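Local coordinates for protein chitinase (Thermococcus chitonophagus, PDB 5XSW) that probably hydrolyses chitin as an endochitinase, binding its amino-sugar chain in a pocket of the largely helical domain that follows the N-terminal beta-strand region, at residues Y171-A176 against L209-N214; A218-P223 against Y238-I243; I331-Y336 against G373-V378. One frame throughout, in Å; residues are numbered along the deposited sequence. Where two conformers were deposited one is given.

Contact 1: residues Y171-A176 against L209-N214; sequences YPLNLA and LAAKEN. With NDG (2-acetamido-2-deoxy-alpha-D-glucopyranose), chain C; NAG (2-acetamido-2-deoxy-beta-D-glucopyranose), chain B.
Asn174, in the loop 171-176, faces Lys212 on the helical segment 209-214, their CA atoms 6.6 Å apart at the closest point of the two backbones. Asn174 has a positive phi of 51°, which asparagine tolerates better than most residues, and its CB points at the helix. With CG beside the backbone N (chi1 -70°), the carboxamide meets the helix through both of its polar atoms. ND2 donates to Lys212 O at 3.2 Å, a partner nearly in the amide plane, and weakly to Ala211 O. OD1 accepts from Lys212 NZ at 2.8 Å, the ammonium lying nearly in line with the C=O bond at 173°. The CB of Lys212 points away from the loop, but the chain bends at chi2, which turns CD, and its end returns to the loop. Four oxygens lie around that buried NZ and share its three N-H groups, fixing a long, flexible side chain: Asn174 OD1, O3 of the alpha-sugar NDG at 2.9 Å, Gly372 O and a water that also accepts from Asn174 N. Beside these polar bonds, Leu173 lays CD2 on Ala211 CB at 4.1 Å, where a methyl lets the loop come close. Glu213 OE2 takes the O4 hydroxyl of the beta-sugar NAG at 2.6 Å, and Glu213 O accepts from its N2. Loop and helix thus form one wall of the glycan-binding pocket.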
# COMPACT_ATOMS: atom_id res chain seq x y z
N TYR A 171 -8.28 -29.05 14.31
CA TYR A 171 -8.14 -28.70 12.90
C TYR A 171 -6.67 -28.79 12.54
O TYR A 171 -5.82 -28.47 13.36
CB TYR A 171 -8.68 -27.29 12.65
CG TYR A 171 -8.84 -26.95 11.18
CD1 TYR A 171 -9.98 -27.31 10.49
CD2 TYR A 171 -7.84 -26.27 10.49
CE1 TYR A 171 -10.10 -27.02 9.14
CE2 TYR A 171 -7.98 -25.98 9.18
CZ TYR A 171 -9.11 -26.33 8.52
OH TYR A 171 -9.23 -26.03 7.19
N PRO A 172 -6.35 -29.24 11.32
CA PRO A 172 -4.91 -29.36 10.99
C PRO A 172 -4.27 -28.00 10.62
O PRO A 172 -4.15 -27.63 9.43
CB PRO A 172 -4.91 -30.32 9.78
CG PRO A 172 -6.29 -30.07 9.10
CD PRO A 172 -7.24 -29.81 10.28
N LEU A 173 -3.79 -27.29 11.63
CA LEU A 173 -3.40 -25.90 11.45
C LEU A 173 -2.05 -25.91 10.79
O LEU A 173 -1.08 -26.48 11.34
CB LEU A 173 -3.29 -25.17 12.81
CG LEU A 173 -2.52 -23.85 12.84
CD1 LEU A 173 -3.19 -22.79 11.92
CD2 LEU A 173 -2.52 -23.36 14.31
N ASN A 174 -1.95 -25.26 9.63
CA ASN A 174 -0.67 -25.17 8.91
C ASN A 174 -0.01 -26.54 8.72
O ASN A 174 1.21 -26.63 8.77
CB ASN A 174 0.29 -24.22 9.63
CG ASN A 174 -0.18 -22.79 9.50
OD1 ASN A 174 -0.93 -22.50 8.57
ND2 ASN A 174 0.23 -21.89 10.44
N LEU A 175 -0.87 -27.55 8.55
CA LEU A 175 -0.52 -28.97 8.32
C LEU A 175 0.02 -29.69 9.57
O LEU A 175 0.51 -30.82 9.48
CB LEU A 175 0.50 -29.10 7.20
CG LEU A 175 0.11 -28.55 5.82
CD1 LEU A 175 1.18 -28.95 4.80
CD2 LEU A 175 -1.24 -29.05 5.40
N ALA A 176 -0.05 -29.04 10.72
CA ALA A 176 0.33 -29.76 11.95
C ALA A 176 -0.83 -30.66 12.37
O ALA A 176 -1.99 -30.40 12.04
CB ALA A 176 0.68 -28.76 13.05
N LEU A 209 -6.28 -15.53 13.41
CA LEU A 209 -5.65 -14.98 12.22
C LEU A 209 -4.12 -15.08 12.41
O LEU A 209 -3.41 -15.54 11.51
CB LEU A 209 -6.07 -13.53 12.02
CG LEU A 209 -5.43 -12.86 10.74
CD1 LEU A 209 -5.75 -13.62 9.41
CD2 LEU A 209 -5.90 -11.41 10.65
N ALA A 210 -3.60 -14.69 13.58
CA ALA A 210 -2.14 -14.76 13.78
C ALA A 210 -1.65 -16.21 13.73
O ALA A 210 -0.50 -16.48 13.32
CB ALA A 210 -1.74 -14.11 15.13
N ALA A 211 -2.47 -17.15 14.21
CA ALA A 211 -2.04 -18.54 14.25
C ALA A 211 -1.83 -19.07 12.79
O ALA A 211 -0.82 -19.73 12.45
CB ALA A 211 -3.08 -19.39 15.01
N LYS A 212 -2.81 -18.77 11.93
CA LYS A 212 -2.74 -19.16 10.51
C LYS A 212 -1.57 -18.46 9.82
O LYS A 212 -0.77 -19.11 9.10
CB LYS A 212 -4.07 -18.84 9.79
CG LYS A 212 -4.00 -19.04 8.26
CD LYS A 212 -3.64 -20.50 7.92
CE LYS A 212 -2.88 -20.58 6.60
NZ LYS A 212 -2.38 -21.92 6.25
N GLU A 213 -1.44 -17.16 10.03
CA GLU A 213 -0.44 -16.35 9.28
C GLU A 213 0.99 -16.69 9.64
O GLU A 213 1.86 -16.70 8.75
CB GLU A 213 -0.64 -14.86 9.53
CG GLU A 213 -1.93 -14.33 8.82
CD GLU A 213 -1.82 -14.30 7.31
OE1 GLU A 213 -2.86 -13.92 6.70
OE2 GLU A 213 -0.71 -14.55 6.74
N ASN A 214 1.26 -16.91 10.94
CA ASN A 214 2.67 -17.16 11.34
C ASN A 214 2.79 -17.80 12.70
O ASN A 214 3.73 -17.50 13.44
CB ASN A 214 3.42 -15.80 11.30
CG ASN A 214 4.96 -15.91 11.41
OD1 ASN A 214 5.56 -16.97 11.20
ND2 ASN A 214 5.60 -14.77 11.78
C1 NDG C . 2.38 -23.70 6.55
C2 NDG C . 1.17 -23.14 5.81
C3 NDG C . 1.37 -21.73 5.36
C4 NDG C . 1.89 -20.79 6.43
C5 NDG C . 3.14 -21.38 7.10
C6 NDG C . 3.51 -20.63 8.36
C7 NDG C . -0.27 -24.77 4.58
C8 NDG C . -0.58 -25.65 3.32
O5 NDG C . 2.89 -22.73 7.57
O3 NDG C . 0.08 -21.26 4.89
O4 NDG C . 2.43 -19.62 5.80
O6 NDG C . 4.77 -21.11 8.87
O7 NDG C . -1.06 -24.66 5.50
N2 NDG C . 0.93 -24.00 4.66
O1 NDG C . 3.42 -23.87 5.68
C1 NAG B . 1.65 -18.44 5.81
C2 NAG B . 2.52 -17.28 5.50
C3 NAG B . 1.70 -16.03 5.24
C4 NAG B . 0.62 -16.25 4.22
C5 NAG B . -0.21 -17.39 4.65
C6 NAG B . -1.24 -17.65 3.58
C7 NAG B . 4.85 -16.98 6.46
C8 NAG B . 5.73 -16.70 7.70
N2 NAG B . 3.45 -17.06 6.63
O3 NAG B . 2.52 -14.92 4.81
O4 NAG B . -0.29 -15.13 4.19
O5 NAG B . 0.60 -18.61 4.80
O6 NAG B . -1.87 -18.83 4.05
O7 NAG B . 5.29 -17.10 5.32
O HOH W 1 -3.95 -24.17 7.87

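Contact 2: residues A218-P223 against Y238-I243; sequences AVTKDP and YWPVQI. With NAG (2-acetamido-2-deoxy-beta-D-glucopyranose), chain B; PO4 (phosphate ion), chain F.
The Trp239 ring meets Ala218 O at its edge, near the ring plane, with CD1 3.3 Å from that oxygen, while one face carries Val241 CG1 directly over its centre. Trp182 adds an edge-to-face contact, a setting that suits a large, flat, mostly apolar group. Lys221 O lies at the edge of the Tyr238 ring, and Asp222 O approaches the same ring obliquely, 3.7 Å from CD2. The backbones of Thr220 and Tyr238 form an antiparallel hydrogen-bonded pair, a single bridge: Thr220 N donates to Tyr238 O and Tyr238 N to Thr220 O, each at 2.8 Å, the second almost straight at 176°. Val219 rests CG1 on Trp239 CB at 4.0 Å. In Thr220, OG1 stands anti to the backbone N (chi1 178°) and accepts from Asp222 N at 3.0 Å, closing an ST turn, while also bonding Ser178 O. Its CG2 meets Pro240 CG at 3.8 Å, the two side chains crossing at about a right angle. An alanine here would probably leave Asp222 N and Ser178 O without their hydroxyl partner and open a gap beside Pro240. Threonine therefore serves both chemistries, its hydroxyl holding the turn and its methyl packing on the proline. Gln242 belongs to the glycan pocket, its OE1 3.5 Å from NAG C8. Two backbone bonds thus fix the strand pairing, and apolar and ring contacts flank it.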
# COMPACT_ATOMS: atom_id res chain seq x y z
N ALA A 218 -0.22 -19.80 18.63
CA ALA A 218 -0.52 -21.20 18.82
C ALA A 218 0.78 -21.97 18.95
O ALA A 218 1.80 -21.59 18.36
CB ALA A 218 -1.35 -21.75 17.68
N VAL A 219 0.75 -23.06 19.73
CA VAL A 219 1.93 -23.91 19.85
C VAL A 219 1.46 -25.30 19.46
O VAL A 219 0.27 -25.50 19.31
CB VAL A 219 2.53 -23.91 21.29
CG1 VAL A 219 3.14 -22.52 21.60
CG2 VAL A 219 1.43 -24.31 22.33
N THR A 220 2.38 -26.28 19.36
CA THR A 220 1.96 -27.62 18.95
C THR A 220 2.91 -28.66 19.57
O THR A 220 4.08 -28.37 19.85
CB THR A 220 1.95 -27.77 17.36
OG1 THR A 220 1.58 -29.10 17.01
CG2 THR A 220 3.33 -27.46 16.77
N LYS A 221 2.39 -29.86 19.80
CA LYS A 221 3.26 -31.00 20.16
C LYS A 221 3.73 -31.79 18.95
O LYS A 221 4.44 -32.75 19.10
CB LYS A 221 2.53 -31.97 21.09
CG LYS A 221 1.98 -31.33 22.31
CD LYS A 221 1.51 -32.39 23.28
CE LYS A 221 1.42 -31.88 24.71
NZ LYS A 221 0.31 -32.57 25.45
N ASP A 222 3.30 -31.39 17.76
CA ASP A 222 3.69 -32.07 16.51
C ASP A 222 5.18 -31.98 16.32
O ASP A 222 5.73 -30.88 16.19
CB ASP A 222 2.98 -31.44 15.29
CG ASP A 222 3.07 -32.32 14.03
OD1 ASP A 222 4.11 -32.97 13.80
OD2 ASP A 222 2.08 -32.36 13.27
N PRO A 223 5.87 -33.14 16.34
CA PRO A 223 7.34 -33.07 16.38
C PRO A 223 7.95 -32.70 15.02
O PRO A 223 9.13 -32.35 14.98
CB PRO A 223 7.74 -34.48 16.83
CG PRO A 223 6.63 -35.36 16.33
CD PRO A 223 5.36 -34.53 16.43
N TYR A 238 6.15 -26.84 20.89
CA TYR A 238 6.93 -26.07 19.94
C TYR A 238 6.11 -24.87 19.48
O TYR A 238 4.91 -25.01 19.24
CB TYR A 238 7.34 -26.96 18.72
CG TYR A 238 7.99 -28.23 19.24
CD1 TYR A 238 9.25 -28.19 19.85
CD2 TYR A 238 7.29 -29.45 19.22
CE1 TYR A 238 9.84 -29.39 20.40
CE2 TYR A 238 7.86 -30.64 19.79
CZ TYR A 238 9.13 -30.60 20.36
OH TYR A 238 9.67 -31.76 20.88
N TRP A 239 6.78 -23.75 19.35
CA TRP A 239 6.16 -22.49 18.88
C TRP A 239 6.74 -22.18 17.50
O TRP A 239 7.78 -21.58 17.44
CB TRP A 239 6.51 -21.35 19.86
CG TRP A 239 5.75 -20.05 19.61
CD1 TRP A 239 4.57 -19.91 18.93
CD2 TRP A 239 6.11 -18.75 20.08
NE1 TRP A 239 4.19 -18.59 18.94
CE2 TRP A 239 5.10 -17.86 19.65
CE3 TRP A 239 7.18 -18.25 20.82
CZ2 TRP A 239 5.14 -16.48 19.91
CZ3 TRP A 239 7.23 -16.86 21.11
CH2 TRP A 239 6.20 -15.99 20.64
N PRO A 240 6.08 -22.61 16.42
CA PRO A 240 6.69 -22.54 15.07
C PRO A 240 6.59 -21.17 14.43
O PRO A 240 6.50 -21.05 13.21
CB PRO A 240 5.88 -23.59 14.25
CG PRO A 240 5.07 -24.43 15.33
CD PRO A 240 4.80 -23.35 16.42
N VAL A 241 6.57 -20.12 15.24
CA VAL A 241 6.54 -18.76 14.72
C VAL A 241 7.87 -18.36 14.04
O VAL A 241 8.97 -18.71 14.51
CB VAL A 241 6.21 -17.79 15.89
CG1 VAL A 241 7.32 -17.84 16.96
CG2 VAL A 241 6.10 -16.33 15.39
N GLN A 242 7.83 -17.60 12.94
CA GLN A 242 9.07 -16.94 12.46
C GLN A 242 9.08 -15.60 13.14
O GLN A 242 8.49 -14.63 12.65
CB GLN A 242 9.10 -16.79 10.92
CG GLN A 242 9.07 -18.16 10.23
CD GLN A 242 8.90 -18.11 8.70
OE1 GLN A 242 9.19 -17.10 8.05
NE2 GLN A 242 8.45 -19.20 8.15
N ILE A 243 9.75 -15.52 14.29
CA ILE A 243 9.49 -14.41 15.20
C ILE A 243 10.15 -13.14 14.75
O ILE A 243 9.79 -12.03 15.17
CB ILE A 243 9.98 -14.76 16.68
CG1 ILE A 243 9.37 -13.78 17.72
CG2 ILE A 243 11.54 -14.60 16.79
CD1 ILE A 243 7.93 -14.01 18.04
C1 NAG B . 1.65 -18.44 5.81
C2 NAG B . 2.52 -17.28 5.50
C3 NAG B . 1.70 -16.03 5.24
C4 NAG B . 0.62 -16.25 4.22
C5 NAG B . -0.21 -17.39 4.65
C6 NAG B . -1.24 -17.65 3.58
C7 NAG B . 4.85 -16.98 6.46
C8 NAG B . 5.73 -16.70 7.70
N2 NAG B . 3.45 -17.06 6.63
O3 NAG B . 2.52 -14.92 4.81
O4 NAG B . -0.29 -15.13 4.19
O5 NAG B . 0.60 -18.61 4.80
O6 NAG B . -1.87 -18.83 4.05
O7 NAG B . 5.29 -17.10 5.32
P PO4 F . 12.87 -16.55 12.89
O1 PO4 F . 14.27 -16.06 13.27
O2 PO4 F . 12.17 -17.16 14.18
O3 PO4 F . 12.99 -17.69 11.93
O4 PO4 F . 12.08 -15.40 12.18

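Contact 3: residues I331-Y336 against G373-V378; sequences IIDFGY and GHVPTV
The CB of each of Asp333 and His374 points toward the opposing helix, and the carboxylate comes to the edge of the imidazole with the two planes 29° apart. His374 ND1 donates to Asp333 OD2 at 2.6 Å; OD2 is met on its syn side, and lies close to the ring plane. Asp333 CG stands anti to the backbone N (chi1 -175°), which sends it toward helix 374-378, and OD1 sits 3.0 Å from His374 CE1. The other ring nitrogen, NE2, is hydrogen-bonded to Glu213 OE1, so both nitrogens have partners and the rotation of the ring is fixed. This is a His-carboxylate hydrogen bond: His374 belongs to the glycan pocket, and the geometry is consistent with Asp333 being a second-shell residue that holds its ring in place. The axes of segments 331-336 and 374-378 pass 9.3 Å apart, their directions differing by 129°. Val375 and Val378 pack against the buried acid, with Leu209 touching it as well. Val375 CG2 lies 3.3 Å from Asp333 OD2 and also reaches Phe334 CB at 3.8 Å, near the edge of that ring, while Val378 sets CG1 3.6 Å from Asp333 OD1. Gly373 occupies the N-cap position with a positive phi that favours glycine, and its carbonyl oxygen receives both Thr377 N and, at 2.7 Å, Thr377 OG1, a threonine hydroxyl folded back on its own helix.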
# COMPACT_ATOMS: atom_id res chain seq x y z
N ILE A 331 -15.79 -13.43 4.15
CA ILE A 331 -15.50 -12.37 3.17
C ILE A 331 -14.34 -11.51 3.68
O ILE A 331 -13.36 -11.23 2.97
CB ILE A 331 -16.71 -11.49 2.95
CG1 ILE A 331 -17.80 -12.31 2.21
CG2 ILE A 331 -16.35 -10.25 2.10
CD1 ILE A 331 -19.14 -11.60 2.09
N ILE A 332 -14.45 -11.09 4.93
CA ILE A 332 -13.41 -10.24 5.50
C ILE A 332 -12.05 -11.01 5.59
O ILE A 332 -11.02 -10.44 5.25
CB ILE A 332 -13.81 -9.70 6.91
CG1 ILE A 332 -14.98 -8.70 6.86
CG2 ILE A 332 -12.62 -8.99 7.62
CD1 ILE A 332 -14.83 -7.57 5.84
N ASP A 333 -12.06 -12.26 6.06
CA ASP A 333 -10.82 -13.02 6.10
C ASP A 333 -10.26 -13.27 4.68
O ASP A 333 -9.06 -13.21 4.44
CB ASP A 333 -11.01 -14.37 6.75
CG ASP A 333 -9.72 -15.10 6.89
OD1 ASP A 333 -8.90 -14.64 7.71
OD2 ASP A 333 -9.43 -16.07 6.13
N PHE A 334 -11.13 -13.62 3.74
CA PHE A 334 -10.65 -13.79 2.36
C PHE A 334 -9.96 -12.52 1.81
O PHE A 334 -8.91 -12.58 1.20
CB PHE A 334 -11.83 -14.23 1.45
CG PHE A 334 -11.46 -14.37 -0.02
CD1 PHE A 334 -10.70 -15.46 -0.45
CD2 PHE A 334 -11.85 -13.41 -0.91
CE1 PHE A 334 -10.36 -15.59 -1.81
CE2 PHE A 334 -11.56 -13.54 -2.27
CZ PHE A 334 -10.81 -14.62 -2.72
N GLY A 335 -10.57 -11.36 2.06
CA GLY A 335 -10.07 -10.07 1.62
C GLY A 335 -8.73 -9.76 2.31
O GLY A 335 -7.87 -9.01 1.80
N TYR A 336 -8.57 -10.27 3.52
CA TYR A 336 -7.32 -10.01 4.28
C TYR A 336 -6.19 -10.73 3.61
O TYR A 336 -5.09 -10.17 3.41
CB TYR A 336 -7.42 -10.48 5.72
CG TYR A 336 -6.15 -10.14 6.52
CD1 TYR A 336 -6.03 -8.91 7.15
CD2 TYR A 336 -5.14 -11.06 6.66
CE1 TYR A 336 -4.90 -8.58 7.92
CE2 TYR A 336 -3.98 -10.77 7.40
CZ TYR A 336 -3.87 -9.53 8.01
OH TYR A 336 -2.75 -9.24 8.75
N GLY A 373 -5.55 -22.83 2.73
CA GLY A 373 -6.76 -23.10 3.51
C GLY A 373 -7.03 -21.98 4.52
O GLY A 373 -7.62 -22.23 5.59
N HIS A 374 -6.69 -20.75 4.14
CA HIS A 374 -6.72 -19.61 5.04
C HIS A 374 -8.12 -19.41 5.67
O HIS A 374 -8.25 -19.33 6.89
CB HIS A 374 -6.31 -18.31 4.29
CG HIS A 374 -5.93 -17.18 5.19
ND1 HIS A 374 -6.87 -16.44 5.90
CD2 HIS A 374 -4.73 -16.62 5.47
CE1 HIS A 374 -6.27 -15.46 6.55
NE2 HIS A 374 -4.96 -15.55 6.33
N VAL A 375 -9.16 -19.31 4.84
CA VAL A 375 -10.51 -19.01 5.34
C VAL A 375 -11.08 -20.14 6.26
O VAL A 375 -11.45 -19.87 7.40
CB VAL A 375 -11.51 -18.69 4.17
CG1 VAL A 375 -13.00 -18.62 4.68
CG2 VAL A 375 -11.13 -17.35 3.58
N PRO A 376 -11.10 -21.40 5.78
CA PRO A 376 -11.62 -22.42 6.71
C PRO A 376 -10.78 -22.56 8.00
O PRO A 376 -11.32 -22.87 9.05
CB PRO A 376 -11.54 -23.74 5.89
CG PRO A 376 -10.50 -23.46 4.78
CD PRO A 376 -10.75 -21.97 4.46
N THR A 377 -9.47 -22.39 7.92
CA THR A 377 -8.66 -22.47 9.15
C THR A 377 -9.05 -21.38 10.15
O THR A 377 -9.27 -21.67 11.33
CB THR A 377 -7.14 -22.33 8.83
OG1 THR A 377 -6.74 -23.37 7.91
CG2 THR A 377 -6.25 -22.43 10.11
N VAL A 378 -9.11 -20.13 9.69
CA VAL A 378 -9.30 -19.01 10.60
C VAL A 378 -10.72 -19.10 11.18
O VAL A 378 -10.97 -18.87 12.37
CB VAL A 378 -9.07 -17.67 9.85
CG1 VAL A 378 -9.56 -16.49 10.69
CG2 VAL A 378 -7.50 -17.48 9.55

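From the N terminus, the chain passes its beta-strand region before contact 1 closes a loop of 32 residues, bringing the turn between strands 168-169 and 179-181 onto helix 203-214. Contact 2 follows directly and closes a loop of 14 residues that holds most of the hairpin 228-232/235-239, and contact 3 later joins helix 327-338 to helix 374-386 over 36 residues. The three lie in series; none encloses or crosses another. Contacts 1 and 2 meet where Asn214 OD1 accepts from Gln242 N, and contacts 1 and 3 where Glu213 meets His374. Contacts 2 and 3 do not touch; helix 203-214 touches both, through Asn214 and Glu213, and so connects the hairpin with the helix pair.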